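Local coordinates for protein-L-isoaspartate O-methyltransferase beta-aspartate methyltransferase (Plasmodium falciparum, PDB 2PBF) that probably transfers a methyl group from S-adenosyl-L-methionine to isoaspartyl residues of damaged proteins, as a step in their repair, at residues G40-E45 against S91-V96; D50-I55 against I61-M66; F124-I129 against E135-D140. All coordinates share one frame; numbering follows the deposited sequence.

Interaction 1: residues G40-E45 against S91-V96; sequences GKYIKE and SGYLTV. With SAH (S-adenosyl-L-homocysteine), chain C.
Tyr42 and Tyr93 carry the aromatic part of this contact. They form a T-shaped pair with ring planes at 90° and centroids 5.6 Å apart. The edge of Tyr93 points at the face of Tyr42, and Tyr93 CD1 is the touching atom, 3.9 Å from Tyr42 CG. Tyr93 sits at the start of helix 93-101, while Tyr42 comes from the loop after helix 28-35.

The apolar part is made by Val96, one turn further along the helix. Its CG2 methyl lies 3.9 Å from Tyr42 CZ, and both of its methyls come close to the phenol oxygen. That oxygen is hydrogen-bonded to Asp132 OD2, so Val96 packs against a hydroxyl already held. Tyr93 OH is likewise hydrogen-bonded to Val37 O.

The polar part gathers at Ser91. Its carbonyl O lies at the edge of the Tyr42 ring, near the ring plane, 3.3 Å from Tyr42 CD1. The same carbonyl accepts a hydrogen bond from Asn128. With chi1 at 71° the Ser91 hydroxyl turns back over its own backbone. There Ser91 OG accepts from Tyr93 N at 3.1 Å, which makes an ST turn, and it also donates to SAH OXT at 2.8 Å. Ser91 N adds a second bond to SAH OXT, 2.9 Å long with an N-H...O angle of 158°. Gly92, with positive phi, is the N-cap of the helix.

This is the glycine-rich turn after strand 83-87, the first strand along the chain of the seven-stranded Rossmann-like sheet, where the cofactor is bound. Tyr42 packs on this turn through Ser91 O and the Tyr93 edge. Two donors of Ser91 thus share one carboxylate oxygen of the product, and one of them, OG, is also tied to Tyr93 N.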
loop_
_atom_site.group_PDB
_atom_site.type_symbol
_atom_site.label_atom_id
_atom_site.label_comp_id
_atom_site.label_asym_id
_atom_site.label_seq_id
_atom_site.Cartn_x
_atom_site.Cartn_y
_atom_site.Cartn_z
ATOM N N GLY A 40 5.592 13.151 -7.385
ATOM C CA GLY A 40 6.116 13.418 -8.738
ATOM C C GLY A 40 7.176 12.458 -9.254
ATOM O O GLY A 40 7.444 12.387 -10.461
ATOM N N LYS A 41 7.778 11.696 -8.350
ATOM C CA LYS A 41 8.715 10.639 -8.749
ATOM C C LYS A 41 7.969 9.330 -9.071
ATOM O O LYS A 41 8.568 8.355 -9.536
ATOM C CB LYS A 41 9.775 10.423 -7.654
ATOM C CG LYS A 41 10.508 11.692 -7.259
ATOM C CD LYS A 41 11.775 11.877 -8.077
ATOM C CE LYS A 41 12.773 12.768 -7.347
ATOM N NZ LYS A 41 14.190 12.512 -7.773
ATOM N N TYR A 42 6.657 9.336 -8.828
ATOM C CA TYR A 42 5.796 8.150 -8.960
ATOM C C TYR A 42 4.698 8.267 -10.022
ATOM O O TYR A 42 4.122 7.258 -10.477
ATOM C CB TYR A 42 5.249 7.730 -7.583
ATOM C CG TYR A 42 6.388 7.190 -6.768
ATOM C CD1 TYR A 42 6.685 5.823 -6.766
ATOM C CD2 TYR A 42 7.230 8.051 -6.077
ATOM C CE1 TYR A 42 7.786 5.328 -6.052
ATOM C CE2 TYR A 42 8.328 7.579 -5.378
ATOM C CZ TYR A 42 8.596 6.224 -5.364
ATOM O OH TYR A 42 9.673 5.783 -4.650
ATOM N N ILE A 43 4.428 9.501 -10.408
ATOM C CA ILE A 43 3.542 9.808 -11.520
ATOM C C ILE A 43 3.978 11.120 -12.171
ATOM O O ILE A 43 4.295 12.086 -11.481
ATOM C CB ILE A 43 2.046 9.865 -11.101
ATOM C CG1 ILE A 43 1.141 9.902 -12.348
ATOM C CG2 ILE A 43 1.762 11.030 -10.177
ATOM C CD1 ILE A 43 0.777 8.556 -12.877
ATOM N N LYS A 44 4.002 11.132 -13.500
ATOM C CA LYS A 44 4.397 12.325 -14.259
ATOM C C LYS A 44 3.278 13.377 -14.417
ATOM O O LYS A 44 3.520 14.563 -14.197
ATOM C CB LYS A 44 4.944 11.915 -15.637
ATOM C CG LYS A 44 6.464 12.069 -15.801
ATOM C CD LYS A 44 7.224 10.948 -15.089
ATOM C CE LYS A 44 8.718 10.979 -15.406
ATOM N NZ LYS A 44 9.149 9.652 -15.941
ATOM N N GLU A 45 2.070 12.952 -14.797
ATOM C CA GLU A 45 0.994 13.906 -15.048
ATOM C C GLU A 45 0.385 14.417 -13.745
ATOM O O GLU A 45 0.161 13.638 -12.808
ATOM C CB GLU A 45 -0.107 13.343 -15.953
ATOM C CG GLU A 45 -0.959 14.476 -16.577
ATOM C CD GLU A 45 -2.419 14.105 -16.900
ATOM O OE1 GLU A 45 -3.133 14.988 -17.464
ATOM O OE2 GLU A 45 -2.845 12.954 -16.613
ATOM N N SER A 91 1.924 1.961 -8.808
ATOM C CA SER A 91 3.045 2.886 -8.963
ATOM C C SER A 91 4.206 2.610 -7.985
ATOM O O SER A 91 5.305 3.159 -8.160
ATOM C CB SER A 91 2.565 4.323 -8.746
ATOM O OG SER A 91 2.275 4.504 -7.375
ATOM N N GLY A 92 3.952 1.776 -6.971
ATOM C CA GLY A 92 4.898 1.511 -5.856
ATOM C C GLY A 92 4.929 2.639 -4.824
ATOM O O GLY A 92 5.731 2.615 -3.894
ATOM N N TYR A 93 4.049 3.622 -4.977
ATOM C CA TYR A 93 4.058 4.805 -4.090
ATOM C C TYR A 93 3.947 4.384 -2.621
ATOM O O TYR A 93 4.797 4.721 -1.760
ATOM C CB TYR A 93 2.954 5.855 -4.451
ATOM C CG TYR A 93 3.108 7.050 -3.523
ATOM C CD1 TYR A 93 4.029 8.067 -3.832
ATOM C CD2 TYR A 93 2.443 7.101 -2.285
ATOM C CE1 TYR A 93 4.242 9.133 -2.963
ATOM C CE2 TYR A 93 2.645 8.168 -1.413
ATOM C CZ TYR A 93 3.550 9.182 -1.762
ATOM O OH TYR A 93 3.797 10.240 -0.905
ATOM N N LEU A 94 2.916 3.604 -2.344
ATOM C CA LEU A 94 2.633 3.203 -0.975
ATOM C C LEU A 94 3.647 2.188 -0.435
ATOM O O LEU A 94 3.935 2.184 0.768
ATOM C CB LEU A 94 1.185 2.716 -0.811
ATOM C CG LEU A 94 0.660 2.886 0.627
ATOM C CD1 LEU A 94 0.384 4.352 1.022
ATOM C CD2 LEU A 94 -0.570 2.128 0.723
ATOM N N THR A 95 4.185 1.351 -1.323
ATOM C CA THR A 95 5.214 0.390 -0.943
ATOM C C THR A 95 6.477 1.066 -0.412
ATOM O O THR A 95 7.008 0.662 0.616
ATOM C CB THR A 95 5.595 -0.564 -2.125
ATOM O OG1 THR A 95 4.469 -0.730 -2.979
ATOM C CG2 THR A 95 5.990 -1.909 -1.584
ATOM N N VAL A 96 6.938 2.088 -1.117
ATOM C CA VAL A 96 8.043 2.940 -0.663
ATOM C C VAL A 96 7.713 3.657 0.660
ATOM O O VAL A 96 8.551 3.726 1.560
ATOM C CB VAL A 96 8.461 3.921 -1.786
ATOM C CG1 VAL A 96 9.580 4.853 -1.333
ATOM C CG2 VAL A 96 8.906 3.129 -3.008
HETATM N N SAH C . -1.293 1.448 -4.333
HETATM C CA SAH C . -1.391 1.629 -5.804
HETATM C CB SAH C . -2.795 1.305 -6.248
HETATM C CG SAH C . -2.783 1.028 -7.746
HETATM S SD SAH C . -4.420 0.615 -8.354
HETATM C C SAH C . -0.980 3.028 -6.275
HETATM O O SAH C . -1.403 4.011 -5.662
HETATM O OXT SAH C . -0.220 3.188 -7.264
HETATM C "C5'" SAH C . -4.449 -1.097 -7.768
HETATM C "C4'" SAH C . -3.405 -2.034 -8.377
HETATM O "O4'" SAH C . -3.791 -3.339 -8.049
HETATM C "C3'" SAH C . -3.250 -2.008 -9.891
HETATM O "O3'" SAH C . -1.911 -1.671 -10.213
HETATM C "C2'" SAH C . -3.615 -3.416 -10.340
HETATM O "O2'" SAH C . -2.822 -3.859 -11.419
HETATM C "C1'" SAH C . -3.347 -4.209 -9.078
HETATM N N9 SAH C . -4.107 -5.471 -8.934
HETATM C C8 SAH C . -5.405 -5.680 -9.302
HETATM N N7 SAH C . -5.741 -6.944 -8.954
HETATM C C5 SAH C . -4.675 -7.557 -8.392
HETATM C C6 SAH C . -4.470 -8.849 -7.894
HETATM N N6 SAH C . -5.417 -9.778 -7.904
HETATM N N1 SAH C . -3.255 -9.171 -7.345
HETATM C C2 SAH C . -2.240 -8.234 -7.319
HETATM N N3 SAH C . -2.463 -6.980 -7.829
HETATM C C4 SAH C . -3.655 -6.634 -8.361
#

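Interaction 2: residues D50-I55 against I61-M66; sequences DTPVYI and ISAPHM. With SAH (S-adenosyl-L-homocysteine), chain C.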
loop_
_atom_site.group_PDB
_atom_site.type_symbol
_atom_site.label_atom_id
_atom_site.label_comp_id
_atom_site.label_asym_id
_atom_site.label_seq_id
_atom_site.Cartn_x
_atom_site.Cartn_y
_atom_site.Cartn_z
ATOM N N ASP A 50 -4.910 16.427 -5.882
ATOM C CA ASP A 50 -5.538 15.399 -5.071
ATOM C C ASP A 50 -6.654 14.661 -5.815
ATOM O O ASP A 50 -7.837 14.915 -5.614
ATOM C CB ASP A 50 -6.034 15.950 -3.754
ATOM C CG ASP A 50 -6.546 14.852 -2.839
ATOM O OD1 ASP A 50 -5.908 13.776 -2.787
ATOM O OD2 ASP A 50 -7.587 15.058 -2.189
ATOM N N THR A 51 -6.235 13.716 -6.648
ATOM C CA THR A 51 -7.104 12.955 -7.523
ATOM C C THR A 51 -6.290 11.740 -7.976
ATOM O O THR A 51 -5.055 11.798 -7.920
ATOM C CB THR A 51 -7.530 13.799 -8.756
ATOM O OG1 THR A 51 -8.495 13.062 -9.516
ATOM C CG2 THR A 51 -6.353 14.116 -9.652
ATOM N N PRO A 52 -6.957 10.632 -8.387
ATOM C CA PRO A 52 -6.200 9.539 -8.987
ATOM C C PRO A 52 -5.711 9.951 -10.362
ATOM O O PRO A 52 -6.341 10.788 -11.005
ATOM C CB PRO A 52 -7.244 8.411 -9.140
ATOM C CG PRO A 52 -8.381 8.802 -8.321
ATOM C CD PRO A 52 -8.391 10.302 -8.319
ATOM N N VAL A 53 -4.596 9.377 -10.802
ATOM C CA VAL A 53 -3.987 9.772 -12.063
ATOM C C VAL A 53 -3.644 8.500 -12.830
ATOM O O VAL A 53 -2.922 7.622 -12.342
ATOM C CB VAL A 53 -2.745 10.716 -11.866
ATOM C CG1 VAL A 53 -2.171 11.161 -13.199
ATOM C CG2 VAL A 53 -3.091 11.953 -11.020
ATOM N N TYR A 54 -4.197 8.398 -14.034
ATOM C CA TYR A 54 -4.041 7.217 -14.868
ATOM C C TYR A 54 -2.597 6.858 -15.208
ATOM O O TYR A 54 -1.813 7.723 -15.567
ATOM C CB TYR A 54 -4.822 7.381 -16.162
ATOM C CG TYR A 54 -4.871 6.105 -16.962
ATOM C CD1 TYR A 54 -5.629 5.016 -16.529
ATOM C CD2 TYR A 54 -4.143 5.986 -18.143
ATOM C CE1 TYR A 54 -5.654 3.825 -17.279
ATOM C CE2 TYR A 54 -4.165 4.831 -18.895
ATOM C CZ TYR A 54 -4.915 3.750 -18.453
ATOM O OH TYR A 54 -4.936 2.622 -19.216
ATOM N N ILE A 55 -2.267 5.570 -15.101
ATOM C CA ILE A 55 -0.955 5.077 -15.502
ATOM C C ILE A 55 -1.047 4.340 -16.840
ATOM O O ILE A 55 -0.529 4.810 -17.846
ATOM C CB ILE A 55 -0.298 4.162 -14.419
ATOM C CG1 ILE A 55 -0.391 4.810 -13.033
ATOM C CG2 ILE A 55 1.157 3.877 -14.784
ATOM C CD1 ILE A 55 -0.148 3.852 -11.853
ATOM N N ILE A 61 -2.677 5.555 -10.193
ATOM C CA ILE A 61 -2.073 5.775 -8.890
ATOM C C ILE A 61 -3.206 6.414 -8.081
ATOM O O ILE A 61 -3.914 7.280 -8.586
ATOM C CB ILE A 61 -0.836 6.696 -8.985
ATOM C CG1 ILE A 61 -0.208 6.951 -7.597
ATOM C CG2 ILE A 61 -1.203 8.017 -9.645
ATOM C CD1 ILE A 61 1.144 7.692 -7.663
ATOM N N SER A 62 -3.406 5.976 -6.849
ATOM C CA SER A 62 -4.501 6.510 -6.033
ATOM C C SER A 62 -4.363 8.017 -5.721
ATOM O O SER A 62 -3.269 8.595 -5.805
ATOM C CB SER A 62 -4.671 5.693 -4.756
ATOM O OG SER A 62 -4.818 4.310 -5.063
ATOM N N ALA A 63 -5.500 8.646 -5.413
ATOM C CA ALA A 63 -5.493 10.010 -4.938
ATOM C C ALA A 63 -4.639 10.069 -3.679
ATOM O O ALA A 63 -4.649 9.135 -2.873
ATOM C CB ALA A 63 -6.883 10.494 -4.666
ATOM N N PRO A 64 -3.846 11.142 -3.544
ATOM C CA PRO A 64 -3.098 11.333 -2.319
ATOM C C PRO A 64 -3.919 11.130 -1.017
ATOM O O PRO A 64 -3.375 10.591 -0.071
ATOM C CB PRO A 64 -2.581 12.763 -2.443
ATOM C CG PRO A 64 -2.465 13.006 -3.915
ATOM C CD PRO A 64 -3.567 12.194 -4.543
ATOM N N HIS A 65 -5.201 11.496 -0.989
ATOM C CA HIS A 65 -5.989 11.345 0.247
ATOM C C HIS A 65 -6.200 9.866 0.567
ATOM O O HIS A 65 -6.289 9.494 1.733
ATOM C CB HIS A 65 -7.315 12.131 0.220
ATOM C CG HIS A 65 -8.275 11.673 -0.829
ATOM N ND1 HIS A 65 -8.645 12.468 -1.889
ATOM C CD2 HIS A 65 -8.887 10.483 -1.020
ATOM C CE1 HIS A 65 -9.469 11.797 -2.670
ATOM N NE2 HIS A 65 -9.632 10.589 -2.164
ATOM N N MET A 66 -6.225 9.029 -0.472
ATOM C CA MET A 66 -6.389 7.604 -0.276
ATOM C C MET A 66 -5.134 6.954 0.238
ATOM O O MET A 66 -5.241 6.078 1.104
ATOM C CB MET A 66 -6.881 6.879 -1.530
ATOM C CG MET A 66 -8.395 6.917 -1.730
ATOM S SD MET A 66 -9.441 6.726 -0.223
ATOM C CE MET A 66 -8.799 5.221 0.518
HETATM N N SAH C . -1.293 1.448 -4.333
HETATM C CA SAH C . -1.391 1.629 -5.804
HETATM C CB SAH C . -2.795 1.305 -6.248
HETATM C CG SAH C . -2.783 1.028 -7.746
HETATM S SD SAH C . -4.420 0.615 -8.354
HETATM C C SAH C . -0.980 3.028 -6.275
HETATM O O SAH C . -1.403 4.011 -5.662
HETATM O OXT SAH C . -0.220 3.188 -7.264
HETATM C "C5'" SAH C . -4.449 -1.097 -7.768
HETATM C "C4'" SAH C . -3.405 -2.034 -8.377
HETATM O "O4'" SAH C . -3.791 -3.339 -8.049
HETATM C "C3'" SAH C . -3.250 -2.008 -9.891
HETATM O "O3'" SAH C . -1.911 -1.671 -10.213
HETATM C "C2'" SAH C . -3.615 -3.416 -10.340
HETATM O "O2'" SAH C . -2.822 -3.859 -11.419
HETATM C "C1'" SAH C . -3.347 -4.209 -9.078
HETATM N N9 SAH C . -4.107 -5.471 -8.934
HETATM C C8 SAH C . -5.405 -5.680 -9.302
HETATM N N7 SAH C . -5.741 -6.944 -8.954
HETATM C C5 SAH C . -4.675 -7.557 -8.392
HETATM C C6 SAH C . -4.470 -8.849 -7.894
HETATM N N6 SAH C . -5.417 -9.778 -7.904
HETATM N N1 SAH C . -3.255 -9.171 -7.345
HETATM C C2 SAH C . -2.240 -8.234 -7.319
HETATM N N3 SAH C . -2.463 -6.980 -7.829
HETATM C C4 SAH C . -3.655 -6.634 -8.361
#
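The carboxylate of Asp50 grips His65 twice, once at the ring and once at the backbone, with its plane turned 85° from the imidazole. This His-carboxylate pair lies beside a small antiparallel hairpin, strands 53-56 and 59-61, which leads into helix 64-74. Asp50 CG is anti to the backbone N (chi1 -173°), which carries the carboxylate across to the first turn of that helix. Asp50 OD1 accepts from His65 N at 3.0 Å, a bent bond of 139°. Asp50 OD2 also has a salt bridge to Arg22, so the acid ties this helix start to a residue just past helix 12-21.

In the hairpin, Val53 and Ile61 are a hydrogen-bonded pair. Val53 N donates to Ile61 O at 3.1 Å, and Ile61 N returns a bond to Val53 O at 3.0 Å. Ile61 CG2 packs on Val53 CB, and Ile55 CD1 lies 4.1 Å from Ile61 CB. Next along the chain, Ser62 N gives SAH O a nearly straight bond, which places this hairpin exit in the cofactor pocket. At the imidazole, His65 ND1 meets Asp50 OD2 at 2.8 Å on its syn side, with the oxygen in the ring plane.

Interaction 3: residues F124-I129 against E135-D140; sequences FSLENI and ELLKID
Ile129 has CG2 anti to its own nitrogen, while CG1 lies beside that nitrogen (chi1 -60°). This sends the CG2 methyl to Leu136 and Leu137. Leu137 has a chi1 of -28°, away from a staggered position, and its two methyls reach different partners on the helix.

Ile129 CG2 is the central atom. It lies 3.8 Å from Leu136 CB, and these two side chains meet at about a right angle. The same methyl is 4.0 Å from Leu137 CD1. The other branch, Leu137 CD2, touches Leu126 CD2 at 3.7 Å, one helical turn before Ile129. The contact is thus made by aliphatic side chains, chiefly their methyl groups. Leu126 and Leu137 are partly exposed, whereas Ile129 and Leu136 are buried.

The segment 135-140 begins in a short 3-10 turn just after helix 119-132. The chain folds back there, so the turn packs on the last part of the helix it follows. The segment belongs to the connection from helix 119-132 to strand 142-146 in the Rossmann-like domain. Leu136 packs on Val96 and Ala99 of helix 93-101. Ile129 reaches both that helix, at Val96, and the edge strand 142-146, at Phe142 and Ile144.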
loop_
_atom_site.group_PDB
_atom_site.type_symbol
_atom_site.label_atom_id
_atom_site.label_comp_id
_atom_site.label_asym_id
_atom_site.label_seq_id
_atom_site.Cartn_x
_atom_site.Cartn_y
_atom_site.Cartn_z
ATOM N N PHE A 124 6.956 -0.323 -14.182
ATOM C CA PHE A 124 6.705 1.103 -13.939
ATOM C C PHE A 124 7.153 1.503 -12.534
ATOM O O PHE A 124 7.846 2.521 -12.347
ATOM C CB PHE A 124 5.203 1.428 -14.155
ATOM C CG PHE A 124 4.814 2.845 -13.792
ATOM C CD1 PHE A 124 5.177 3.914 -14.604
ATOM C CD2 PHE A 124 4.059 3.102 -12.650
ATOM C CE1 PHE A 124 4.804 5.225 -14.276
ATOM C CE2 PHE A 124 3.688 4.407 -12.310
ATOM C CZ PHE A 124 4.061 5.468 -13.125
ATOM N N SER A 125 6.732 0.712 -11.547
ATOM C CA SER A 125 7.086 0.978 -10.142
ATOM C C SER A 125 8.597 0.854 -9.924
ATOM O O SER A 125 9.180 1.678 -9.238
ATOM C CB SER A 125 6.330 0.050 -9.188
ATOM O OG SER A 125 6.743 -1.297 -9.301
ATOM N N LEU A 126 9.222 -0.152 -10.556
ATOM C CA LEU A 126 10.673 -0.367 -10.374
ATOM C C LEU A 126 11.489 0.785 -10.965
ATOM O O LEU A 126 12.539 1.145 -10.430
ATOM C CB LEU A 126 11.133 -1.741 -10.903
ATOM C CG LEU A 126 10.476 -3.012 -10.340
ATOM C CD1 LEU A 126 10.780 -4.213 -11.197
ATOM C CD2 LEU A 126 10.874 -3.292 -8.911
ATOM N N GLU A 127 10.968 1.400 -12.026
ATOM C CA GLU A 127 11.609 2.566 -12.635
ATOM C C GLU A 127 11.474 3.816 -11.763
ATOM O O GLU A 127 12.382 4.609 -11.671
ATOM C CB GLU A 127 11.026 2.830 -14.029
ATOM C CG GLU A 127 11.895 2.326 -15.161
ATOM C CD GLU A 127 13.198 3.128 -15.311
ATOM O OE1 GLU A 127 14.251 2.667 -14.815
ATOM O OE2 GLU A 127 13.165 4.228 -15.915
ATOM N N ASN A 128 10.301 3.975 -11.154
ATOM C CA ASN A 128 10.003 5.044 -10.216
ATOM C C ASN A 128 10.952 4.980 -9.046
ATOM O O ASN A 128 11.463 5.998 -8.602
ATOM C CB ASN A 128 8.564 4.884 -9.700
ATOM C CG ASN A 128 7.503 5.222 -10.742
ATOM O OD1 ASN A 128 7.781 5.788 -11.807
ATOM N ND2 ASN A 128 6.271 4.887 -10.425
ATOM N N ILE A 129 11.186 3.771 -8.540
ATOM C CA ILE A 129 12.007 3.590 -7.342
ATOM C C ILE A 129 13.483 3.814 -7.642
ATOM O O ILE A 129 14.188 4.450 -6.851
ATOM C CB ILE A 129 11.747 2.229 -6.642
ATOM C CG1 ILE A 129 10.266 2.136 -6.221
ATOM C CG2 ILE A 129 12.687 2.088 -5.430
ATOM C CD1 ILE A 129 9.700 0.734 -6.101
ATOM N N GLU A 135 18.555 2.824 -3.751
ATOM C CA GLU A 135 19.082 1.996 -2.672
ATOM C C GLU A 135 18.120 0.865 -2.273
ATOM O O GLU A 135 18.557 -0.198 -1.844
ATOM C CB GLU A 135 19.456 2.871 -1.469
ATOM C CG GLU A 135 18.304 3.675 -0.844
ATOM C CD GLU A 135 18.143 5.093 -1.400
ATOM O OE1 GLU A 135 18.503 5.335 -2.564
ATOM O OE2 GLU A 135 17.649 5.967 -0.651
ATOM N N LEU A 136 16.815 1.107 -2.449
ATOM C CA LEU A 136 15.770 0.120 -2.197
ATOM C C LEU A 136 15.829 -1.141 -3.066
ATOM O O LEU A 136 15.336 -2.171 -2.667
ATOM C CB LEU A 136 14.380 0.779 -2.304
ATOM C CG LEU A 136 13.971 1.773 -1.197
ATOM C CD1 LEU A 136 12.523 2.245 -1.361
ATOM C CD2 LEU A 136 14.164 1.160 0.176
ATOM N N LEU A 137 16.423 -1.086 -4.253
ATOM C CA LEU A 137 16.435 -2.309 -5.061
ATOM C C LEU A 137 17.787 -3.004 -5.015
ATOM O O LEU A 137 18.093 -3.859 -5.850
ATOM C CB LEU A 137 15.923 -2.098 -6.496
ATOM C CG LEU A 137 14.909 -0.974 -6.712
ATOM C CD1 LEU A 137 15.649 0.196 -7.325
ATOM C CD2 LEU A 137 13.781 -1.391 -7.610
ATOM N N LYS A 138 18.567 -2.643 -4.001
ATOM C CA LYS A 138 19.828 -3.312 -3.696
ATOM C C LYS A 138 19.700 -4.207 -2.448
ATOM O O LYS A 138 20.621 -4.936 -2.109
ATOM C CB LYS A 138 20.944 -2.278 -3.492
ATOM C CG LYS A 138 21.308 -1.436 -4.742
ATOM C CD LYS A 138 21.601 -2.314 -5.982
ATOM C CE LYS A 138 21.900 -1.465 -7.223
ATOM N NZ LYS A 138 23.324 -0.974 -7.288
ATOM N N ILE A 139 18.556 -4.163 -1.768
ATOM C CA ILE A 139 18.442 -4.848 -0.495
ATOM C C ILE A 139 17.583 -6.105 -0.536
ATOM O O ILE A 139 16.788 -6.295 -1.451
ATOM C CB ILE A 139 18.025 -3.882 0.617
ATOM C CG1 ILE A 139 16.571 -3.397 0.389
ATOM C CG2 ILE A 139 19.060 -2.747 0.694
ATOM C CD1 ILE A 139 16.101 -2.325 1.320
ATOM N N ASP A 140 17.749 -6.955 0.468
ATOM C CA ASP A 140 17.057 -8.237 0.512
ATOM C C ASP A 140 15.651 -8.100 1.063
ATOM O O ASP A 140 14.806 -8.965 0.820
ATOM C CB ASP A 140 17.801 -9.226 1.418
ATOM C CG ASP A 140 19.012 -9.874 0.739
ATOM O OD1 ASP A 140 19.023 -9.993 -0.510
ATOM O OD2 ASP A 140 19.946 -10.276 1.484
#

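In the fold
Interaction 1 is the buried one. Interactions 2 and 3 are partly buried and include more exposed residues. Interactions 1 and 2 both reach SAH, each holding one oxygen of its carboxylate, and they touch where Ser91 meets Ile61 and Ile43 meets Val53. Interaction 3 makes no ligand bond and lies further out. It meets interaction 1 through helix 119-132, where Phe124 CZ packs against Tyr42 O. The same Phe124 touches Ile55 of interaction 2. The chemistry follows the place: aromatic packing beside bonds to the cofactor carboxylate, backbone bonds and a His-carboxylate pair at the hairpin, and aliphatic packing on the C-terminal half of helix 119-132.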